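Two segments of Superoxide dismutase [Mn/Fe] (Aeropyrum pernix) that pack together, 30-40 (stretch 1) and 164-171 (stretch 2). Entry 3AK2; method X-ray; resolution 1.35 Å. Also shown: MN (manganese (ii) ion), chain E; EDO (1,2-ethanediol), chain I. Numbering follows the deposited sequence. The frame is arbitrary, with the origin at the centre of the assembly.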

# COMPACT_ATOMS: atom_id res chain seq x y z
N LEU A 30 0.38 -7.16 -26.96
CA LEU A 30 0.97 -7.63 -25.70
C LEU A 30 0.06 -7.32 -24.52
O LEU A 30 -0.10 -8.13 -23.62
CB LEU A 30 2.33 -6.99 -25.46
CG LEU A 30 3.48 -7.37 -26.40
CD1 LEU A 30 4.63 -6.40 -26.22
CD2 LEU A 30 3.94 -8.80 -26.12
N HIS A 31 -0.54 -6.14 -24.54
CA HIS A 31 -1.34 -5.66 -23.43
C HIS A 31 -2.54 -6.58 -23.20
O HIS A 31 -2.88 -6.93 -22.07
CB HIS A 31 -1.81 -4.25 -23.71
CG HIS A 31 -2.19 -3.48 -22.48
ND1 HIS A 31 -2.53 -2.15 -22.52
CD2 HIS A 31 -2.27 -3.86 -21.18
CE1 HIS A 31 -2.82 -1.74 -21.29
NE2 HIS A 31 -2.66 -2.76 -20.46
N HIS A 32 -3.16 -6.98 -24.30
CA HIS A 32 -4.34 -7.82 -24.28
C HIS A 32 -3.97 -9.28 -24.03
O HIS A 32 -4.49 -9.91 -23.11
CB HIS A 32 -5.07 -7.66 -25.61
CG HIS A 32 -6.34 -8.44 -25.71
ND1 HIS A 32 -6.57 -9.38 -26.70
CD2 HIS A 32 -7.47 -8.42 -24.95
CE1 HIS A 32 -7.77 -9.89 -26.54
NE2 HIS A 32 -8.34 -9.33 -25.49
N GLN A 33 -3.07 -9.80 -24.87
CA GLN A 33 -2.74 -11.23 -24.87
C GLN A 33 -1.88 -11.68 -23.70
O GLN A 33 -1.98 -12.83 -23.27
CB GLN A 33 -2.06 -11.63 -26.18
CG GLN A 33 -2.94 -11.45 -27.41
CD GLN A 33 -2.33 -12.01 -28.69
OE1 GLN A 33 -3.03 -12.19 -29.69
NE2 GLN A 33 -1.03 -12.28 -28.66
N LYS A 34 -1.03 -10.78 -23.21
CA LYS A 34 -0.14 -11.14 -22.11
C LYS A 34 -0.66 -10.60 -20.78
O LYS A 34 -0.98 -11.37 -19.88
CB LYS A 34 1.29 -10.67 -22.40
CG LYS A 34 1.91 -11.25 -23.68
CD LYS A 34 2.07 -12.77 -23.58
CE LYS A 34 2.90 -13.33 -24.73
NZ LYS A 34 2.12 -13.43 -25.99
N HIS A 35 -0.78 -9.28 -20.68
CA HIS A 35 -1.13 -8.68 -19.39
C HIS A 35 -2.57 -8.94 -18.96
O HIS A 35 -2.80 -9.50 -17.89
CB HIS A 35 -0.79 -7.19 -19.38
CG HIS A 35 0.66 -6.92 -19.59
ND1 HIS A 35 1.60 -7.12 -18.60
CD2 HIS A 35 1.35 -6.51 -20.68
CE1 HIS A 35 2.80 -6.83 -19.07
NE2 HIS A 35 2.68 -6.45 -20.33
N HIS A 36 -3.54 -8.57 -19.78
CA HIS A 36 -4.92 -8.77 -19.37
C HIS A 36 -5.19 -10.27 -19.14
O HIS A 36 -5.79 -10.65 -18.13
CB HIS A 36 -5.91 -8.17 -20.38
CG HIS A 36 -7.33 -8.14 -19.90
ND1 HIS A 36 -8.35 -7.56 -20.62
CD2 HIS A 36 -7.90 -8.63 -18.77
CE1 HIS A 36 -9.48 -7.70 -19.96
NE2 HIS A 36 -9.24 -8.35 -18.83
N ASN A 37 -4.71 -11.11 -20.05
CA ASN A 37 -4.86 -12.56 -19.90
C ASN A 37 -4.33 -13.07 -18.56
O ASN A 37 -4.95 -13.92 -17.91
CB ASN A 37 -4.18 -13.31 -21.05
CG ASN A 37 -4.69 -14.73 -21.20
OD1 ASN A 37 -5.89 -14.99 -21.11
ND2 ASN A 37 -3.78 -15.66 -21.45
N THR A 38 -3.19 -12.54 -18.14
CA THR A 38 -2.57 -12.94 -16.88
C THR A 38 -3.47 -12.62 -15.69
O THR A 38 -3.57 -13.41 -14.75
CB THR A 38 -1.17 -12.31 -16.74
OG1 THR A 38 -0.29 -12.90 -17.70
CG2 THR A 38 -0.59 -12.53 -15.35
N TYR A 39 -4.14 -11.46 -15.72
CA TYR A 39 -5.04 -11.11 -14.62
C TYR A 39 -6.26 -12.02 -14.57
O TYR A 39 -6.69 -12.44 -13.50
CB TYR A 39 -5.45 -9.63 -14.67
CG TYR A 39 -4.28 -8.69 -14.84
CD1 TYR A 39 -3.15 -8.79 -14.04
CD2 TYR A 39 -4.32 -7.69 -15.81
CE1 TYR A 39 -2.07 -7.92 -14.21
CE2 TYR A 39 -3.26 -6.83 -15.99
CZ TYR A 39 -2.14 -6.94 -15.20
OH TYR A 39 -1.10 -6.07 -15.39
N VAL A 40 -6.81 -12.34 -15.74
CA VAL A 40 -7.91 -13.29 -15.81
C VAL A 40 -7.50 -14.62 -15.17
O VAL A 40 -8.20 -15.14 -14.29
CB VAL A 40 -8.39 -13.51 -17.26
CG1 VAL A 40 -9.46 -14.59 -17.33
CG2 VAL A 40 -8.91 -12.20 -17.85
N ILE A 164 -7.88 5.44 -17.65
CA ILE A 164 -6.67 5.39 -18.45
C ILE A 164 -5.61 4.58 -17.71
O ILE A 164 -5.33 4.83 -16.54
CB ILE A 164 -6.12 6.80 -18.84
CG1 ILE A 164 -4.89 6.65 -19.75
CG2 ILE A 164 -5.81 7.63 -17.61
CD1 ILE A 164 -4.24 7.96 -20.20
N ASP A 165 -5.06 3.60 -18.40
CA ASP A 165 -4.01 2.76 -17.86
C ASP A 165 -2.68 3.49 -17.99
O ASP A 165 -2.27 3.83 -19.11
CB ASP A 165 -3.97 1.46 -18.66
CG ASP A 165 -3.08 0.40 -18.03
OD1 ASP A 165 -2.44 0.64 -16.99
OD2 ASP A 165 -3.06 -0.70 -18.61
N VAL A 166 -2.03 3.76 -16.86
CA VAL A 166 -0.68 4.33 -16.88
C VAL A 166 0.38 3.40 -16.29
O VAL A 166 1.45 3.84 -15.87
CB VAL A 166 -0.60 5.76 -16.27
CG1 VAL A 166 -1.34 6.76 -17.15
CG2 VAL A 166 -1.14 5.79 -14.85
N TRP A 167 0.09 2.10 -16.27
CA TRP A 167 1.16 1.13 -16.09
C TRP A 167 2.15 1.35 -17.22
O TRP A 167 1.77 1.74 -18.32
CB TRP A 167 0.63 -0.30 -16.17
CG TRP A 167 -0.05 -0.78 -14.92
CD1 TRP A 167 -1.16 -0.24 -14.32
CD2 TRP A 167 0.34 -1.90 -14.13
NE1 TRP A 167 -1.48 -0.97 -13.20
CE2 TRP A 167 -0.59 -2.00 -13.07
CE3 TRP A 167 1.37 -2.84 -14.21
CZ2 TRP A 167 -0.51 -3.00 -12.09
CZ3 TRP A 167 1.45 -3.84 -13.25
CH2 TRP A 167 0.51 -3.91 -12.20
N GLU A 168 3.43 1.09 -16.95
CA GLU A 168 4.46 1.32 -17.95
C GLU A 168 4.22 0.50 -19.22
O GLU A 168 4.45 0.99 -20.32
CB GLU A 168 5.85 1.11 -17.36
CG GLU A 168 6.16 2.13 -16.26
CD GLU A 168 7.53 1.96 -15.63
OE1 GLU A 168 7.95 0.82 -15.36
OE2 GLU A 168 8.18 3.00 -15.38
N HIS A 169 3.72 -0.73 -19.06
CA HIS A 169 3.43 -1.58 -20.22
C HIS A 169 2.40 -0.99 -21.18
O HIS A 169 2.30 -1.44 -22.33
CB HIS A 169 3.04 -3.01 -19.81
CG HIS A 169 1.73 -3.11 -19.09
ND1 HIS A 169 1.64 -3.58 -17.79
CD2 HIS A 169 0.46 -2.85 -19.47
CE1 HIS A 169 0.37 -3.59 -17.41
NE2 HIS A 169 -0.37 -3.15 -18.41
N ALA A 170 1.62 -0.02 -20.73
CA ALA A 170 0.61 0.60 -21.58
C ALA A 170 1.21 1.58 -22.59
O ALA A 170 0.54 1.94 -23.57
CB ALA A 170 -0.47 1.29 -20.73
N TYR A 171 2.45 2.00 -22.39
CA TYR A 171 3.02 3.04 -23.24
C TYR A 171 4.51 2.93 -23.55
O TYR A 171 4.97 3.57 -24.50
CB TYR A 171 2.73 4.42 -22.65
CG TYR A 171 3.30 4.66 -21.27
CD1 TYR A 171 4.62 5.07 -21.09
CD2 TYR A 171 2.51 4.48 -20.13
CE1 TYR A 171 5.14 5.29 -19.82
CE2 TYR A 171 3.02 4.70 -18.85
CZ TYR A 171 4.33 5.10 -18.70
OH TYR A 171 4.83 5.33 -17.44
MN MN E . -2.52 -2.63 -18.28
C1 EDO I . 2.31 -10.98 -18.66
O1 EDO I . 3.38 -11.91 -18.90
C2 EDO I . 2.22 -10.70 -17.16
O2 EDO I . 1.57 -9.44 -16.95
O HOH W 1 -2.44 -2.20 -16.21

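The manganese ion links the two stretches. His31 NE2 binds it at 2.2 Å, His169 NE2 at 2.2 Å and Asp165 OD2 at 2.0 Å. Water 1 binds the metal through its O at 2.1 Å, and one further ligand comes from elsewhere in the structure. This site fits an enzyme named as a Mn/Fe superoxide dismutase. Sharing the metal brings the ligand atoms close: His31 NE2 lies 2.8 Å from Asp165 OD2 and 3.1 Å from His169 NE2. Neither pair is a hydrogen bond, because each of these atoms is directed at the metal. No direct hydrogen bond joins the stretches.

Aromatic packing is the second kind of contact. The rings of His35 and His169 stack face to face, with centroids 3.9 Å apart and planes at 12°. His169 meets His31 differently. Its edge is turned toward the face of His31 in an offset arrangement, with planes at 68° and centroids 4.6 Å apart. His169 thus contacts side chains one helical turn apart, and the other stretch covers more of it than of any other residue here.

Tyr39 extends the contact along the helix. Tyr39 OH lies 3.5 Å from His169 CE1. Tyr39 OH also sits over one face of the Trp167 ring, 4.0 Å from Trp167 CZ3. Ala170 adds a small packing contact, its CB 3.9 Å from His31 CE1.

Each stretch also has side-chain hydrogen bonds of its own. Trp167 N donates to Asp165 OD1 at 3.0 Å, so one carboxylate oxygen of Asp165 holds the local backbone while OD2 binds the metal. Asp165 OD1 also accepts a weak hydrogen bond from the O of water 1 at 2.9 Å. In the helix, Thr38 OG1 donates to Lys34 O at 2.8 Å.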